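PDB 4Z5H: antitoxin HipB from Escherichia coli, which neutralises the toxin HipA and, as a helix-turn-helix homodimer, binds operator DNA to repress the hipBA promoter. Local coordinates for the interface of chains A and B. Residues are numbered along the deposited sequence; one frame, centred on the assembly and turned at random. Chains: chain A/B, Antitoxin HipB.

Contacts 1 and 2 are parts of one two-fold symmetric interface of the HipB homodimer. Their C-alpha centres lie about 11 Å apart, and both include A:Ile5. In contact 1 strand 64-70 of each chain pairs with its twin, and the N-terminal segment of chain A joins the other edge of the chain B strand, at B:Met66. In contact 2 that segment runs on to the start of helix 8-21 and packs on helix 52-61 of chain B. Backbone pairing is thus continued by apolar packing. The A:Thr67-B:Thr67 pair sits on the two-fold axis; the other pairs recur with the chains exchanged.

Contact 1: the interface of chains A and B. Residues chain A 2-5, 67, 69; chain B 65-67.
A:Thr67 and B:Thr67 pair backbone to backbone in an antiparallel bridge, each N giving a hydrogen bond to the other's O at 3.1 Å, with the donor nearly along the C=O axis (165°). A second bridge joins A:Cys69 and B:Ser65. A:Cys69 N donates a hydrogen bond to B:Ser65 O, and B:Ser65 N one to A:Cys69 O at 2.7 Å. On the other edge of the chain B strand, A:Ile5 N bonds to B:Met66 O at 2.8 Å. B:Ser65 to B:Thr67 is therefore held along both edges: residues 65 and 67 by the partner strand, 66 by the N-terminal segment.

The B:Ser65 hydroxyl adds to the second edge. Its OG stands anti to the backbone N (chi1 178°), which brings it to the carbonyl of A:Ile5. OG of B:Ser65 donates to A:Ile5 O at 3.0 Å, from above the carbonyl plane. The same OG touches A:Lys4 CB at 3.4 Å. The thiol of A:Cys69 lies over the backbone of B:Ser65, with SG 3.6 Å from B:Ser65 C. The two threonine side chains lie side by side, A:Thr67 OG1 and B:Thr67 OG1 being 4.0 Å apart. B:Thr67 turns its methyl CG2, anti to the carbonyl carbon, onto the backbone of A:Gln3 and A:Lys4. This CG2 of B:Thr67 comes within 3.7 Å of A:Lys4 CA. B:Met66 bends at chi2 and chi3, and its tip CE only just meets A:Ile5 CD1.

The site is the centre of an intersubunit beta-sheet, built from the last strand of each chain and the partner's N-terminal segment. It helps hold together the homodimer that binds the operator.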
# COMPACT_ATOMS: atom_id res chain seq x y z
N PHE A 2 15.35 0.54 -4.30
CA PHE A 2 13.97 0.80 -3.94
C PHE A 2 13.88 2.21 -3.36
O PHE A 2 14.41 2.51 -2.31
CB PHE A 2 13.48 -0.25 -2.95
CG PHE A 2 13.19 -1.58 -3.59
CD1 PHE A 2 12.54 -1.66 -4.79
CD2 PHE A 2 13.58 -2.75 -2.98
CE1 PHE A 2 12.28 -2.87 -5.38
CE2 PHE A 2 13.31 -3.96 -3.56
CZ PHE A 2 12.67 -4.03 -4.76
N GLN A 3 13.22 3.07 -4.11
CA GLN A 3 13.00 4.46 -3.75
C GLN A 3 11.73 4.67 -2.93
O GLN A 3 10.87 3.82 -2.91
CB GLN A 3 12.97 5.31 -5.01
CG GLN A 3 13.97 4.85 -6.05
CD GLN A 3 14.69 5.96 -6.75
OE1 GLN A 3 14.09 6.68 -7.52
NE2 GLN A 3 15.98 6.09 -6.50
N LYS A 4 11.61 5.83 -2.32
CA LYS A 4 10.37 6.24 -1.71
C LYS A 4 9.26 6.39 -2.76
O LYS A 4 9.49 6.90 -3.85
CB LYS A 4 10.55 7.52 -0.92
CG LYS A 4 11.42 7.34 0.31
CD LYS A 4 11.73 8.65 0.97
CE LYS A 4 12.53 8.45 2.23
NZ LYS A 4 12.67 9.73 2.94
N ILE A 5 8.08 5.93 -2.39
CA ILE A 5 6.89 5.93 -3.21
C ILE A 5 5.77 6.73 -2.54
O ILE A 5 5.55 6.60 -1.35
CB ILE A 5 6.46 4.48 -3.51
CG1 ILE A 5 7.56 3.81 -4.34
CG2 ILE A 5 5.08 4.41 -4.16
CD1 ILE A 5 7.51 2.32 -4.40
N THR A 67 7.92 -1.37 3.68
CA THR A 67 7.99 -0.67 4.96
C THR A 67 7.58 0.79 4.84
O THR A 67 7.67 1.38 3.79
CB THR A 67 9.39 -0.73 5.63
OG1 THR A 67 10.29 0.15 4.96
CG2 THR A 67 9.96 -2.10 5.60
N CYS A 69 8.28 4.74 5.97
CA CYS A 69 9.41 5.60 6.18
C CYS A 69 8.96 7.05 6.23
O CYS A 69 7.83 7.36 5.93
CB CYS A 69 10.47 5.42 5.10
SG CYS A 69 9.89 5.76 3.45
N SER B 65 6.07 8.12 3.96
CA SER B 65 6.19 7.57 2.64
C SER B 65 6.35 6.06 2.86
O SER B 65 6.28 5.59 3.98
CB SER B 65 7.41 8.15 1.93
OG SER B 65 7.58 7.60 0.66
N MET B 66 6.54 5.31 1.78
CA MET B 66 6.80 3.89 1.85
C MET B 66 7.81 3.48 0.79
O MET B 66 7.96 4.17 -0.18
CB MET B 66 5.53 3.11 1.63
CG MET B 66 4.89 3.39 0.28
SD MET B 66 4.30 1.93 -0.53
CE MET B 66 5.78 1.03 -0.82
N THR B 67 8.46 2.35 1.00
CA THR B 67 9.28 1.71 -0.03
C THR B 67 9.02 0.21 -0.09
O THR B 67 8.61 -0.40 0.86
CB THR B 67 10.80 1.94 0.14
OG1 THR B 67 11.30 1.14 1.21
CG2 THR B 67 11.11 3.36 0.42

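Contact 2: the interface of chains A and B. Residues chain A 5-8, 11, 47; chain B 52-53, 56.
B:Phe56 carries most of this contact, by ring packing against the chain A backbone. One face of its ring lies on the A:Ser7 carbonyl carbon C, which sits over the ring centre, 3.6 Å from the B:Phe56 centroid. A:Ser7 CA approaches the same ring at CG, and the peptide carbon of A:Tyr6 lies by CD1. The ring thus rests on the segment that leads into helix 8-21.

Apolar side chains extend this contact around the rim. A:Leu11 comes in at the ring edge, in plane, with its CD2 methyl 3.7 Å from B:Phe56 CE2. Its CG is anti to the backbone N (chi1 178°), which carries the branch towards that edge. A:Ile5 brings its CG2 methyl to the CZ-CE1 corner from the same side as A:Ser7, 3.8 Å from B:Phe56 CZ. A:Pro8 lies off the rim on the face that A:Ser7 covers, its CD 3.7 Å from B:Phe56 CD2. A:Pro8 CG lies between B:Phe56 and B:Thr53, and A:Pro8 CB meets B:Leu52 CB at 3.9 Å. B:Leu52 also sets its CD1 methyl against A:Pro47 O.

Polar linkage is through water. Water 1 joins A:Tyr6 O and B:Phe56 O, 2.9 Å from each, and lies at the ring edge.

The site joins the N-terminal segment and first turns of helix 8-21 to helix 52-61 of the partner. Its residues lie outside the helix-turn-helix motif (19-45). It supports the DNA-binding dimer and may help set the spacing of the two motifs.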
# COMPACT_ATOMS: atom_id res chain seq x y z
N ILE A 5 8.08 5.93 -2.39
CA ILE A 5 6.89 5.93 -3.21
C ILE A 5 5.77 6.73 -2.54
O ILE A 5 5.55 6.60 -1.35
CB ILE A 5 6.46 4.48 -3.51
CG1 ILE A 5 7.56 3.81 -4.34
CG2 ILE A 5 5.08 4.41 -4.16
CD1 ILE A 5 7.51 2.32 -4.40
N TYR A 6 5.13 7.59 -3.31
CA TYR A 6 4.15 8.53 -2.83
C TYR A 6 2.74 8.43 -3.41
O TYR A 6 1.87 9.16 -3.04
CB TYR A 6 4.67 9.96 -3.00
CG TYR A 6 5.98 10.22 -2.31
CD1 TYR A 6 7.17 9.89 -2.91
CD2 TYR A 6 6.02 10.80 -1.06
CE1 TYR A 6 8.36 10.14 -2.29
CE2 TYR A 6 7.20 11.04 -0.43
CZ TYR A 6 8.38 10.71 -1.05
OH TYR A 6 9.55 10.92 -0.44
N SER A 7 2.53 7.54 -4.37
CA SER A 7 1.22 7.38 -4.97
C SER A 7 0.94 5.99 -5.54
O SER A 7 1.83 5.23 -5.82
CB SER A 7 0.97 8.43 -6.06
OG SER A 7 1.68 8.14 -7.24
N PRO A 8 -0.33 5.71 -5.79
CA PRO A 8 -0.69 4.42 -6.38
C PRO A 8 -0.02 4.24 -7.75
O PRO A 8 0.50 3.20 -7.98
CB PRO A 8 -2.21 4.50 -6.52
CG PRO A 8 -2.62 5.51 -5.52
CD PRO A 8 -1.53 6.52 -5.52
N LEU A 11 3.57 3.44 -7.22
CA LEU A 11 3.63 2.11 -6.66
C LEU A 11 3.47 1.04 -7.74
O LEU A 11 4.23 0.10 -7.78
CB LEU A 11 2.56 1.94 -5.60
CG LEU A 11 2.45 0.58 -4.92
CD1 LEU A 11 3.76 0.04 -4.39
CD2 LEU A 11 1.35 0.58 -3.87
N PRO A 47 -4.27 1.78 -10.87
CA PRO A 47 -4.05 1.41 -9.46
C PRO A 47 -4.86 2.14 -8.37
O PRO A 47 -4.96 1.64 -7.28
CB PRO A 47 -2.57 1.66 -9.26
CG PRO A 47 -2.26 2.73 -10.20
CD PRO A 47 -3.09 2.47 -11.41
N LEU B 52 -6.00 2.07 -2.65
CA LEU B 52 -4.63 2.51 -2.65
C LEU B 52 -4.59 4.04 -2.48
O LEU B 52 -3.74 4.54 -1.81
CB LEU B 52 -3.90 2.08 -3.92
CG LEU B 52 -3.50 0.61 -4.03
CD1 LEU B 52 -2.67 0.30 -5.24
CD2 LEU B 52 -2.80 0.13 -2.78
N THR B 53 -5.55 4.74 -3.09
CA THR B 53 -5.63 6.18 -3.00
C THR B 53 -5.84 6.63 -1.55
O THR B 53 -5.18 7.52 -1.08
CB THR B 53 -6.77 6.73 -3.88
OG1 THR B 53 -6.43 6.56 -5.25
CG2 THR B 53 -7.00 8.20 -3.63
N PHE B 56 -2.47 6.12 0.36
CA PHE B 56 -1.46 7.13 0.10
C PHE B 56 -1.77 8.50 0.71
O PHE B 56 -0.89 9.17 1.16
CB PHE B 56 -1.03 7.19 -1.37
CG PHE B 56 -0.07 6.11 -1.74
CD1 PHE B 56 1.27 6.22 -1.43
CD2 PHE B 56 -0.50 4.96 -2.36
CE1 PHE B 56 2.16 5.21 -1.74
CE2 PHE B 56 0.38 3.95 -2.68
CZ PHE B 56 1.70 4.06 -2.37
O HOH W 1 1.65 9.73 -0.18